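Hypothetical protein APC35681 (Geobacillus stearothermophilus, PDB 1RFZ) is of unknown function but belongs to an all-helical family generally assigned phosphatidylglycerophosphatase activity, which it may share. Local coordinates at residues A[10-15]-A[63-68]; A[25-30]-A[49-54]; A[31-36]-A[127-132]; A[109-114]-A[153-158]. All blocks are in the same frame, centred on the assembly; numbering follows the deposited sequence.

Contact 1 of 4, residues A[10-15]-A[63-68]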
loop_
_atom_site.group_PDB
_atom_site.type_symbol
_atom_site.label_atom_id
_atom_site.label_comp_id
_atom_site.label_asym_id
_atom_site.label_seq_id
_atom_site.Cartn_x
_atom_site.Cartn_y
_atom_site.Cartn_z
ATOM N N ASN A 10 -12.020 -20.924 6.293
ATOM C CA ASN A 10 -13.232 -20.392 6.903
ATOM C C ASN A 10 -13.276 -20.648 8.400
ATOM O O ASN A 10 -14.301 -20.399 9.042
ATOM C CB ASN A 10 -14.470 -21.011 6.275
ATOM C CG ASN A 10 -14.576 -20.727 4.800
ATOM O OD1 ASN A 10 -13.888 -19.855 4.263
ATOM N ND2 ASN A 10 -15.453 -21.462 4.125
ATOM N N ASN A 11 -12.177 -21.144 8.968
ATOM C CA ASN A 11 -12.166 -21.416 10.396
ATOM C C ASN A 11 -10.970 -20.900 11.168
ATOM O O ASN A 11 -10.478 -21.555 12.099
ATOM C CB ASN A 11 -12.363 -22.902 10.609
ATOM C CG ASN A 11 -13.733 -23.343 10.161
ATOM O OD1 ASN A 11 -14.742 -23.001 10.784
ATOM N ND2 ASN A 11 -13.788 -24.077 9.054
ATOM N N LEU A 12 -10.559 -19.683 10.802
ATOM C CA LEU A 12 -9.425 -19.016 11.410
ATOM C C LEU A 12 -9.782 -18.033 12.510
ATOM O O LEU A 12 -8.952 -17.760 13.372
ATOM C CB LEU A 12 -8.620 -18.280 10.340
ATOM C CG LEU A 12 -8.201 -19.053 9.084
ATOM C CD1 LEU A 12 -7.295 -18.148 8.278
ATOM C CD2 LEU A 12 -7.485 -20.363 9.432
ATOM N N GLU A 13 -11.003 -17.500 12.498
ATOM C CA GLU A 13 -11.387 -16.519 13.508
ATOM C C GLU A 13 -11.233 -16.978 14.951
ATOM O O GLU A 13 -10.598 -16.292 15.751
ATOM C CB GLU A 13 -12.812 -16.033 13.298
ATOM C CG GLU A 13 -13.040 -14.686 13.965
ATOM C CD GLU A 13 -14.474 -14.211 13.890
ATOM O OE1 GLU A 13 -15.123 -14.447 12.845
ATOM O OE2 GLU A 13 -14.939 -13.588 14.875
ATOM N N GLN A 14 -11.795 -18.127 15.306
ATOM C CA GLN A 14 -11.673 -18.592 16.685
ATOM C C GLN A 14 -10.225 -18.707 17.152
ATOM O O GLN A 14 -9.863 -18.201 18.213
ATOM C CB GLN A 14 -12.359 -19.942 16.860
ATOM C CG GLN A 14 -12.102 -20.572 18.213
ATOM C CD GLN A 14 -12.789 -21.910 18.347
ATOM O OE1 GLN A 14 -14.018 -21.990 18.342
ATOM N NE2 GLN A 14 -12.002 -22.974 18.454
ATOM N N THR A 15 -9.405 -19.385 16.355
ATOM C CA THR A 15 -7.998 -19.576 16.689
ATOM C C THR A 15 -7.248 -18.255 16.808
ATOM O O THR A 15 -6.394 -18.093 17.676
ATOM C CB THR A 15 -7.311 -20.464 15.638
ATOM O OG1 THR A 15 -7.854 -21.789 15.713
ATOM C CG2 THR A 15 -5.811 -20.516 15.871
ATOM N N VAL A 63 -7.236 -10.264 8.032
ATOM C CA VAL A 63 -6.764 -9.886 9.353
ATOM C C VAL A 63 -6.344 -11.093 10.168
ATOM O O VAL A 63 -5.442 -11.008 10.996
ATOM C CB VAL A 63 -7.861 -9.163 10.134
ATOM C CG1 VAL A 63 -7.354 -8.767 11.523
ATOM C CG2 VAL A 63 -8.328 -7.951 9.364
ATOM N N GLN A 64 -7.037 -12.208 9.976
ATOM C CA GLN A 64 -6.703 -13.425 10.693
ATOM C C GLN A 64 -5.349 -13.796 10.142
ATOM O O GLN A 64 -4.383 -13.968 10.881
ATOM C CB GLN A 64 -7.703 -14.544 10.369
ATOM C CG GLN A 64 -8.950 -14.615 11.243
ATOM C CD GLN A 64 -10.237 -14.694 10.424
ATOM O OE1 GLN A 64 -10.278 -15.329 9.361
ATOM N NE2 GLN A 64 -11.299 -14.054 10.924
ATOM N N ASN A 65 -5.300 -13.912 8.822
ATOM C CA ASN A 65 -4.076 -14.261 8.132
ATOM C C ASN A 65 -2.931 -13.437 8.691
ATOM O O ASN A 65 -1.794 -13.921 8.816
ATOM C CB ASN A 65 -4.221 -14.007 6.628
ATOM C CG ASN A 65 -4.978 -15.109 5.930
ATOM O OD1 ASN A 65 -5.262 -16.145 6.528
ATOM N ND2 ASN A 65 -5.295 -14.908 4.656
ATOM N N ALA A 66 -3.238 -12.188 9.037
ATOM C CA ALA A 66 -2.236 -11.289 9.582
ATOM C C ALA A 66 -1.965 -11.664 11.029
ATOM O O ALA A 66 -0.828 -11.933 11.397
ATOM C CB ALA A 66 -2.717 -9.856 9.487
ATOM N N ILE A 67 -3.017 -11.697 11.840
ATOM C CA ILE A 67 -2.874 -12.030 13.245
ATOM C C ILE A 67 -2.156 -13.353 13.463
ATOM O O ILE A 67 -1.340 -13.459 14.373
ATOM C CB ILE A 67 -4.239 -12.119 13.966
ATOM C CG1 ILE A 67 -4.987 -10.801 13.851
ATOM C CG2 ILE A 67 -4.028 -12.487 15.450
ATOM C CD1 ILE A 67 -6.226 -10.777 14.705
ATOM N N LEU A 68 -2.454 -14.368 12.656
ATOM C CA LEU A 68 -1.784 -15.655 12.851
ATOM C C LEU A 68 -0.290 -15.555 12.583
ATOM O O LEU A 68 0.514 -15.796 13.487
ATOM C CB LEU A 68 -2.407 -16.763 11.981
ATOM C CG LEU A 68 -3.835 -17.212 12.346
ATOM C CD1 LEU A 68 -4.115 -18.555 11.713
ATOM C CD2 LEU A 68 -4.002 -17.321 13.854
HETATM O O HOH W 1 -11.540 -18.152 8.937
#
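Helix-to-helix packing in an all-alpha fold brings Leu-12, Glu-13 and Thr-15, where the chain runs into helix 13-22, against Gln-64, Asn-65 and Leu-68 of helix 61-76. Gln-64 and Leu-12 carry most of the contact. The Gln-64 chain bends at chi2 (130°), which carries its CD to 3.6 Å from Glu-13 N, while its CG meets Leu-12 C at 3.7 Å. The two ends of the amide then part: OE1 lies 3.5 Å from Leu-12 CB, and NE2 lies 3.4 Å from Glu-13 CB. No direct hydrogen bond joins the segments. Instead one water accepts from Leu-12 N at 2.6 Å and donates to Gln-64 OE1, bridging the backbone of one side to the amide of the other. Gln-64 NE2 bonds to Ile-58 O, so both ends of the amide are engaged and its rotation is probably fixed. The extended Glu-13 chain has its carboxylate plane only 7° from that amide plane, but its salt bridge goes to Arg-17. Leu-12 reaches farther with CD1, which stops 3.3 Å from Asn-65 OD1. One turn on, Thr-15 CG2 meets Leu-68 CD2 at 4.2 Å, the two side chains crossing at about a right angle. Leu-68 continues onto Ala-16 and Trp-19 of helix 13-22, Glu-13 packs on Ile-58 of helix 47-58, and Pro-85 of the second subunit covers Leu-12 and Thr-15.

Contact 2 of 4, residues A[25-30]-A[49-54]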
loop_
_atom_site.group_PDB
_atom_site.type_symbol
_atom_site.label_atom_id
_atom_site.label_comp_id
_atom_site.label_asym_id
_atom_site.label_seq_id
_atom_site.Cartn_x
_atom_site.Cartn_y
_atom_site.Cartn_z
ATOM N N VAL A 25 -3.703 -10.079 24.779
ATOM C CA VAL A 25 -4.666 -9.149 24.207
ATOM C C VAL A 25 -6.130 -9.587 24.223
ATOM O O VAL A 25 -6.491 -10.684 23.804
ATOM C CB VAL A 25 -4.253 -8.754 22.769
ATOM C CG1 VAL A 25 -5.113 -7.592 22.294
ATOM C CG2 VAL A 25 -2.745 -8.389 22.730
ATOM N N THR A 26 -6.959 -8.681 24.721
ATOM C CA THR A 26 -8.392 -8.871 24.852
ATOM C C THR A 26 -9.114 -7.993 23.863
ATOM O O THR A 26 -8.791 -6.817 23.746
ATOM C CB THR A 26 -8.854 -8.427 26.240
ATOM O OG1 THR A 26 -8.465 -9.408 27.200
ATOM C CG2 THR A 26 -10.350 -8.232 26.278
ATOM N N VAL A 27 -10.099 -8.544 23.164
ATOM C CA VAL A 27 -10.886 -7.744 22.226
ATOM C C VAL A 27 -11.271 -6.424 22.887
ATOM O O VAL A 27 -11.353 -5.393 22.229
ATOM C CB VAL A 27 -12.184 -8.484 21.816
ATOM C CG1 VAL A 27 -13.324 -7.480 21.545
ATOM C CG2 VAL A 27 -11.926 -9.348 20.589
ATOM N N GLU A 28 -11.493 -6.476 24.196
ATOM C CA GLU A 28 -11.886 -5.312 24.988
ATOM C C GLU A 28 -10.808 -4.241 25.162
ATOM O O GLU A 28 -11.094 -3.048 25.121
ATOM C CB GLU A 28 -12.359 -5.776 26.374
ATOM C CG GLU A 28 -12.697 -4.662 27.347
ATOM C CD GLU A 28 -14.182 -4.596 27.661
ATOM O OE1 GLU A 28 -14.720 -5.575 28.226
ATOM O OE2 GLU A 28 -14.811 -3.568 27.337
ATOM N N LYS A 29 -9.574 -4.664 25.394
ATOM C CA LYS A 29 -8.494 -3.702 25.580
ATOM C C LYS A 29 -8.160 -3.031 24.244
ATOM O O LYS A 29 -7.639 -1.905 24.206
ATOM C CB LYS A 29 -7.270 -4.384 26.201
ATOM C CG LYS A 29 -7.477 -4.703 27.687
ATOM C CD LYS A 29 -6.260 -5.336 28.350
ATOM C CE LYS A 29 -6.013 -6.754 27.864
ATOM N NZ LYS A 29 -4.943 -7.413 28.672
ATOM N N ILE A 30 -8.483 -3.728 23.151
ATOM C CA ILE A 30 -8.295 -3.210 21.803
ATOM C C ILE A 30 -9.398 -2.169 21.629
ATOM O O ILE A 30 -9.151 -1.045 21.183
ATOM C CB ILE A 30 -8.492 -4.295 20.751
ATOM C CG1 ILE A 30 -7.508 -5.437 20.982
ATOM C CG2 ILE A 30 -8.266 -3.706 19.357
ATOM C CD1 ILE A 30 -7.494 -6.445 19.832
ATOM N N GLU A 49 -20.009 -0.270 21.532
ATOM C CA GLU A 49 -20.017 0.264 20.172
ATOM C C GLU A 49 -18.692 -0.097 19.498
ATOM O O GLU A 49 -18.656 -0.577 18.364
ATOM C CB GLU A 49 -20.166 1.790 20.237
ATOM C CG GLU A 49 -20.575 2.453 18.949
ATOM C CD GLU A 49 -22.006 2.138 18.592
ATOM O OE1 GLU A 49 -22.894 2.451 19.416
ATOM O OE2 GLU A 49 -22.241 1.577 17.496
ATOM N N CYS A 50 -17.607 0.149 20.225
ATOM C CA CYS A 50 -16.259 -0.135 19.762
ATOM C C CYS A 50 -16.045 -1.635 19.606
ATOM O O CYS A 50 -15.643 -2.106 18.538
ATOM C CB CYS A 50 -15.241 0.429 20.758
ATOM S SG CYS A 50 -15.425 2.204 21.067
ATOM N N ILE A 51 -16.312 -2.373 20.684
ATOM C CA ILE A 51 -16.151 -3.821 20.689
ATOM C C ILE A 51 -16.712 -4.411 19.413
ATOM O O ILE A 51 -16.065 -5.229 18.757
ATOM C CB ILE A 51 -16.878 -4.476 21.882
ATOM C CG1 ILE A 51 -16.414 -3.825 23.184
ATOM C CG2 ILE A 51 -16.593 -5.982 21.907
ATOM C CD1 ILE A 51 -16.712 -4.658 24.423
ATOM N N GLU A 52 -17.920 -3.984 19.069
ATOM C CA GLU A 52 -18.587 -4.461 17.869
ATOM C C GLU A 52 -17.618 -4.357 16.693
ATOM O O GLU A 52 -17.327 -5.350 16.011
ATOM C CB GLU A 52 -19.841 -3.618 17.597
ATOM C CG GLU A 52 -21.090 -4.444 17.379
ATOM C CD GLU A 52 -20.910 -5.503 16.296
ATOM O OE1 GLU A 52 -20.868 -5.140 15.096
ATOM O OE2 GLU A 52 -20.803 -6.701 16.653
ATOM N N ASN A 53 -17.121 -3.138 16.478
ATOM C CA ASN A 53 -16.176 -2.832 15.416
ATOM C C ASN A 53 -14.916 -3.702 15.523
ATOM O O ASN A 53 -14.514 -4.357 14.553
ATOM C CB ASN A 53 -15.826 -1.341 15.480
ATOM C CG ASN A 53 -16.879 -0.470 14.807
ATOM O OD1 ASN A 53 -17.061 -0.540 13.583
ATOM N ND2 ASN A 53 -17.583 0.348 15.598
ATOM N N VAL A 54 -14.288 -3.712 16.697
ATOM C CA VAL A 54 -13.114 -4.553 16.878
ATOM C C VAL A 54 -13.436 -6.001 16.425
ATOM O O VAL A 54 -12.640 -6.644 15.729
ATOM C CB VAL A 54 -12.650 -4.541 18.351
ATOM C CG1 VAL A 54 -11.308 -5.261 18.492
ATOM C CG2 VAL A 54 -12.516 -3.115 18.824
#
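Val-27 and Ile-30, on the first turn of helix 27-38, interlock with Ile-51 and Val-54 of helix 47-58 in a mainly apolar helix-helix seam, with no hydrogen bond between the segments. The closely packed part centres on Val-54. Its CG1 stands anti to the backbone N (chi1 -172°) and enters the angle between Val-27 and Ile-30: it meets Ile-30 CG2 at 3.5 Å, Ile-30 CB at 3.7 Å and the carbonyl oxygen Val-27 O, also at 3.7 Å. Val-27 CG1 is a looser neighbour, 4.3 Å from Val-54 CG1. That same Val-27 methyl turns mainly to Ile-51, touching its CG2 at 3.6 Å, and the two side chains cross at about a right angle. Ile-30 and Val-54 are buried, whereas Val-27 and Ile-51 are partly exposed, so the seam opens toward solvent on their side. There the packing thins to a single reach: Glu-28, whose CB points away from helix 47-58, bends at chi2 (112°) and brings its carboxylate back until OE2 lies 3.6 Å from Ile-51 CD1. This is a carboxylate resting on a methyl, not a polar bond. Deeper in the fold, Ile-30 packs on Ile-152 of helix 145-163 and on Ile-129 of helix 129-134, and from the other side of the seam Asn-53 OD1 takes a hydrogen bond from Arg-159, joining helix 47-58 to helix 145-163.

Contact 3 of 4, residues A[31-36]-A[127-132]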
loop_
_atom_site.group_PDB
_atom_site.type_symbol
_atom_site.label_atom_id
_atom_site.label_comp_id
_atom_site.label_asym_id
_atom_site.label_seq_id
_atom_site.Cartn_x
_atom_site.Cartn_y
_atom_site.Cartn_z
ATOM N N ALA A 31 -10.619 -2.557 21.988
ATOM C CA ALA A 31 -11.757 -1.655 21.901
ATOM C C ALA A 31 -11.462 -0.478 22.820
ATOM O O ALA A 31 -11.980 0.627 22.629
ATOM C CB ALA A 31 -13.045 -2.367 22.340
ATOM N N GLU A 32 -10.626 -0.710 23.825
ATOM C CA GLU A 32 -10.277 0.365 24.737
ATOM C C GLU A 32 -9.480 1.391 23.938
ATOM O O GLU A 32 -9.597 2.593 24.158
ATOM C CB GLU A 32 -9.477 -0.178 25.927
ATOM C CG GLU A 32 -10.336 -1.006 26.882
ATOM C CD GLU A 32 -9.600 -1.446 28.136
ATOM O OE1 GLU A 32 -9.129 -0.571 28.894
ATOM O OE2 GLU A 32 -9.498 -2.671 28.370
ATOM N N LEU A 33 -8.696 0.899 22.983
ATOM C CA LEU A 33 -7.893 1.750 22.118
ATOM C C LEU A 33 -8.797 2.508 21.153
ATOM O O LEU A 33 -8.494 3.635 20.769
ATOM C CB LEU A 33 -6.913 0.902 21.321
ATOM C CG LEU A 33 -5.836 0.172 22.119
ATOM C CD1 LEU A 33 -4.997 -0.698 21.191
ATOM C CD2 LEU A 33 -4.968 1.195 22.829
ATOM N N VAL A 34 -9.904 1.880 20.760
ATOM C CA VAL A 34 -10.849 2.504 19.849
ATOM C C VAL A 34 -11.567 3.684 20.504
ATOM O O VAL A 34 -11.827 4.699 19.847
ATOM C CB VAL A 34 -11.903 1.497 19.332
ATOM C CG1 VAL A 34 -12.752 2.144 18.242
ATOM C CG2 VAL A 34 -11.227 0.273 18.778
ATOM N N TYR A 35 -11.896 3.564 21.788
ATOM C CA TYR A 35 -12.556 4.670 22.487
ATOM C C TYR A 35 -11.554 5.843 22.556
ATOM O O TYR A 35 -11.922 7.002 22.390
ATOM C CB TYR A 35 -12.963 4.244 23.905
ATOM C CG TYR A 35 -14.073 5.082 24.528
ATOM C CD1 TYR A 35 -15.413 4.870 24.179
ATOM C CD2 TYR A 35 -13.786 6.081 25.472
ATOM C CE1 TYR A 35 -16.442 5.631 24.754
ATOM C CE2 TYR A 35 -14.810 6.851 26.054
ATOM C CZ TYR A 35 -16.134 6.620 25.690
ATOM O OH TYR A 35 -17.155 7.371 26.244
ATOM N N TYR A 36 -10.282 5.523 22.784
ATOM C CA TYR A 36 -9.217 6.519 22.861
ATOM C C TYR A 36 -9.120 7.342 21.578
ATOM O O TYR A 36 -8.860 8.545 21.626
ATOM C CB TYR A 36 -7.886 5.812 23.152
ATOM C CG TYR A 36 -6.621 6.643 23.013
ATOM C CD1 TYR A 36 -6.142 7.032 21.760
ATOM C CD2 TYR A 36 -5.869 6.987 24.135
ATOM C CE1 TYR A 36 -4.933 7.742 21.627
ATOM C CE2 TYR A 36 -4.657 7.702 24.022
ATOM C CZ TYR A 36 -4.189 8.079 22.767
ATOM O OH TYR A 36 -2.997 8.793 22.650
ATOM N N PRO A 127 -0.770 3.896 23.871
ATOM C CA PRO A 127 -1.666 3.847 25.031
ATOM C C PRO A 127 -2.226 2.434 25.290
ATOM O O PRO A 127 -2.162 1.566 24.410
ATOM C CB PRO A 127 -2.745 4.851 24.658
ATOM C CG PRO A 127 -2.846 4.685 23.186
ATOM C CD PRO A 127 -1.410 4.611 22.751
ATOM N N GLY A 128 -2.739 2.209 26.508
ATOM C CA GLY A 128 -3.314 0.924 26.891
ATOM C C GLY A 128 -2.400 -0.285 26.793
ATOM O O GLY A 128 -1.202 -0.199 27.098
ATOM N N ILE A 129 -2.960 -1.420 26.373
ATOM C CA ILE A 129 -2.182 -2.649 26.248
ATOM C C ILE A 129 -0.852 -2.429 25.552
ATOM O O ILE A 129 0.169 -2.974 25.965
ATOM C CB ILE A 129 -2.925 -3.727 25.456
ATOM C CG1 ILE A 129 -4.190 -3.137 24.842
ATOM C CG2 ILE A 129 -3.199 -4.918 26.344
ATOM C CD1 ILE A 129 -4.880 -4.069 23.862
ATOM N N LEU A 130 -0.876 -1.637 24.485
ATOM C CA LEU A 130 0.330 -1.353 23.716
ATOM C C LEU A 130 1.484 -1.121 24.675
ATOM O O LEU A 130 2.617 -1.565 24.439
ATOM C CB LEU A 130 0.091 -0.137 22.814
ATOM C CG LEU A 130 -0.969 -0.419 21.725
ATOM C CD1 LEU A 130 -1.326 0.853 20.951
ATOM C CD2 LEU A 130 -0.443 -1.517 20.782
ATOM N N GLN A 131 1.167 -0.445 25.775
ATOM C CA GLN A 131 2.138 -0.163 26.821
ATOM C C GLN A 131 2.800 -1.470 27.249
ATOM O O GLN A 131 4.025 -1.577 27.306
ATOM C CB GLN A 131 1.435 0.466 28.020
ATOM C CG GLN A 131 2.338 0.673 29.217
ATOM C CD GLN A 131 3.394 1.729 28.969
ATOM O OE1 GLN A 131 4.288 1.934 29.794
ATOM N NE2 GLN A 131 3.292 2.417 27.833
ATOM N N TYR A 132 1.973 -2.466 27.546
ATOM C CA TYR A 132 2.467 -3.763 27.968
ATOM C C TYR A 132 3.202 -4.519 26.871
ATOM O O TYR A 132 4.222 -5.155 27.133
ATOM C CB TYR A 132 1.312 -4.630 28.481
ATOM C CG TYR A 132 1.614 -6.116 28.472
ATOM C CD1 TYR A 132 2.677 -6.638 29.205
ATOM C CD2 TYR A 132 0.859 -6.991 27.695
ATOM C CE1 TYR A 132 2.983 -7.994 29.159
ATOM C CE2 TYR A 132 1.156 -8.348 27.643
ATOM C CZ TYR A 132 2.219 -8.842 28.375
ATOM O OH TYR A 132 2.525 -10.183 28.312
#
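An apolar contact that includes a CH-pi interaction sets Leu-33 and Tyr-36 of helix 27-38 against Pro-127, Ile-129 and Leu-130, where the chain leaves a loop and enters helix 129-134. Pro-127 lies over one face of the Tyr-36 ring. Its CG is 3.7 Å from the ring centroid and 16° off the ring normal, displaced slightly toward the rim, and its CB comes to 3.5 Å from Tyr-36 CE2. The first torsion of Tyr-36 (169°) holds CG anti to the backbone N, and the side chain then crosses the proline at about a right angle. This is a proline-aromatic CH-pi pair, here joining a long helix of the all-alpha fold to the start of a short one. Inside it, Leu-33 divides its two methyls. Leu-33 CD2 goes to the loop, 3.2 Å from the carbonyl oxygen Pro-127 O and 4.1 Å from Pro-127 CG. Leu-33 CD1 goes to the helix, meeting Leu-130 CD1 at 4.0 Å and Ile-129 CD1 at 4.3 Å. Between Pro-127 and Ile-129 the backbone passes through Gly-128, where the positive phi (58°) is easily taken up by a residue without a side chain. An alanine in place of Tyr-36 would remove the ring and would probably open a gap beside Pro-127, whose CG would lose the aromatic face it lies over. The ring also packs on Tyr-121, Ile-122 and Gln-125 of helix 115-125, while Leu-33 continues inward to Val-149 and Ala-153 of helix 145-163.

Contact 4 of 4, residues A[109-114]-A[153-158]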
loop_
_atom_site.group_PDB
_atom_site.type_symbol
_atom_site.label_atom_id
_atom_site.label_comp_id
_atom_site.label_asym_id
_atom_site.label_seq_id
_atom_site.Cartn_x
_atom_site.Cartn_y
_atom_site.Cartn_z
ATOM N N ASN A 109 -5.494 -1.314 6.009
ATOM C CA ASN A 109 -6.089 -1.128 4.678
ATOM C C ASN A 109 -7.463 -1.758 4.580
ATOM O O ASN A 109 -8.323 -1.281 3.843
ATOM C CB ASN A 109 -5.214 -1.728 3.572
ATOM C CG ASN A 109 -4.422 -0.675 2.820
ATOM O OD1 ASN A 109 -4.835 0.488 2.736
ATOM N ND2 ASN A 109 -3.285 -1.079 2.256
ATOM N N VAL A 110 -7.657 -2.847 5.314
ATOM C CA VAL A 110 -8.926 -3.554 5.328
ATOM C C VAL A 110 -10.081 -2.563 5.413
ATOM O O VAL A 110 -11.153 -2.813 4.880
ATOM C CB VAL A 110 -8.967 -4.557 6.511
ATOM C CG1 VAL A 110 -10.391 -4.778 6.984
ATOM C CG2 VAL A 110 -8.347 -5.871 6.083
ATOM N N TYR A 111 -9.874 -1.435 6.078
ATOM C CA TYR A 111 -10.937 -0.452 6.158
ATOM C C TYR A 111 -10.627 0.877 5.496
ATOM O O TYR A 111 -11.388 1.842 5.640
ATOM C CB TYR A 111 -11.399 -0.266 7.601
ATOM C CG TYR A 111 -12.430 -1.300 7.952
ATOM C CD1 TYR A 111 -12.092 -2.431 8.684
ATOM C CD2 TYR A 111 -13.733 -1.207 7.438
ATOM C CE1 TYR A 111 -13.024 -3.453 8.894
ATOM C CE2 TYR A 111 -14.669 -2.219 7.636
ATOM C CZ TYR A 111 -14.308 -3.337 8.366
ATOM O OH TYR A 111 -15.230 -4.332 8.597
ATOM N N GLY A 112 -9.517 0.920 4.760
ATOM C CA GLY A 112 -9.170 2.126 4.032
ATOM C C GLY A 112 -7.995 2.986 4.447
ATOM O O GLY A 112 -7.392 2.819 5.509
ATOM N N SER A 113 -7.681 3.931 3.567
ATOM C CA SER A 113 -6.599 4.867 3.784
ATOM C C SER A 113 -6.855 5.762 4.990
ATOM O O SER A 113 -5.919 6.188 5.648
ATOM C CB SER A 113 -6.394 5.724 2.533
ATOM O OG SER A 113 -7.549 6.481 2.245
ATOM N N ILE A 114 -8.118 6.048 5.279
ATOM C CA ILE A 114 -8.470 6.901 6.407
ATOM C C ILE A 114 -7.807 6.489 7.720
ATOM O O ILE A 114 -7.357 7.341 8.489
ATOM C CB ILE A 114 -9.995 6.945 6.598
ATOM C CG1 ILE A 114 -10.562 8.112 5.819
ATOM C CG2 ILE A 114 -10.350 7.132 8.032
ATOM C CD1 ILE A 114 -10.081 8.148 4.417
ATOM N N ALA A 153 -7.025 -1.668 16.112
ATOM C CA ALA A 153 -7.723 -0.541 16.742
ATOM C C ALA A 153 -8.031 0.549 15.700
ATOM O O ALA A 153 -9.152 1.059 15.619
ATOM C CB ALA A 153 -6.873 0.035 17.853
ATOM N N ALA A 154 -7.015 0.886 14.905
ATOM C CA ALA A 154 -7.119 1.888 13.852
ATOM C C ALA A 154 -8.218 1.546 12.839
ATOM O O ALA A 154 -9.103 2.363 12.563
ATOM C CB ALA A 154 -5.774 2.012 13.137
ATOM N N ALA A 155 -8.135 0.336 12.287
ATOM C CA ALA A 155 -9.087 -0.175 11.306
ATOM C C ALA A 155 -10.515 -0.209 11.851
ATOM O O ALA A 155 -11.474 0.013 11.114
ATOM C CB ALA A 155 -8.665 -1.580 10.865
ATOM N N ALA A 156 -10.652 -0.517 13.137
ATOM C CA ALA A 156 -11.959 -0.559 13.775
ATOM C C ALA A 156 -12.524 0.859 13.808
ATOM O O ALA A 156 -13.722 1.073 13.623
ATOM C CB ALA A 156 -11.826 -1.099 15.186
ATOM N N SER A 157 -11.647 1.829 14.042
ATOM C CA SER A 157 -12.037 3.234 14.093
ATOM C C SER A 157 -12.382 3.738 12.688
ATOM O O SER A 157 -13.288 4.555 12.496
ATOM C CB SER A 157 -10.897 4.062 14.678
ATOM O OG SER A 157 -11.329 5.384 14.925
ATOM N N SER A 158 -11.635 3.241 11.706
ATOM C CA SER A 158 -11.850 3.597 10.317
ATOM C C SER A 158 -13.250 3.118 9.952
ATOM O O SER A 158 -14.007 3.827 9.302
ATOM C CB SER A 158 -10.794 2.921 9.449
ATOM O OG SER A 158 -10.868 3.374 8.117
#
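Tyr-111 and Ser-158 meet where a type I beta turn, Asn-109 to Gly-112, in the link between helices 99-109 and 115-125 lies against helix 145-163. Ser-158 points its CB toward the turn, and with OG anti to the backbone N (chi1 -173°) it donates a 3.0 Å hydrogen bond from OG to Tyr-111 O. The hydroxyl comes from above the carbonyl plane, 66° out of it, with a C=O...OG angle of 113°. The same oxygen takes a weak bond from His-162 NE2. Tyr-111 turns its side chain to the helix backbone: CB lies 3.5 Å from Ala-155 O, which approaches the ring obliquely, and CD1 reaches Ala-155 CB at 4.2 Å. A sulfate, probably from the crystallisation liquor, lies near Tyr-111 OH. Ile-114 flanks the hydroxyl with CG2, 3.8 Å from Ser-158 OG. An alanine at Ser-158 would probably cost Tyr-111 O its serine donor, with the weak bond from His-162 remaining, and hold the turn less firmly to the helix. Gly-112 has a backbone conformation in which a side chain would collide with the preceding carbonyl oxygen, and its N closes the turn by donating to Asn-109 O at 2.7 Å.

From the N terminus, the chain enters contact 1 at 10-15 and closes that loop at 63-68. Contact 2 is nested inside it, opening at 25-30 and closing at 49-54. Contact 3 opens directly afterwards at 31-36 on the same helix, 27-38, but closes only at 127-132, so it crosses contacts 1 and 2. Contact 4, from 109-114 to 153-158, follows contacts 1 and 2 in series and crosses contact 3. Contacts 2, 3 and 4 touch one another: Val-54 packs on Val-34, Ala-153 on Leu-33 and Asn-53 on Ala-156, gathering helices 27-38, 47-58 and 145-163. Contact 1 joins through Val-63 against Val-110 of contact 4.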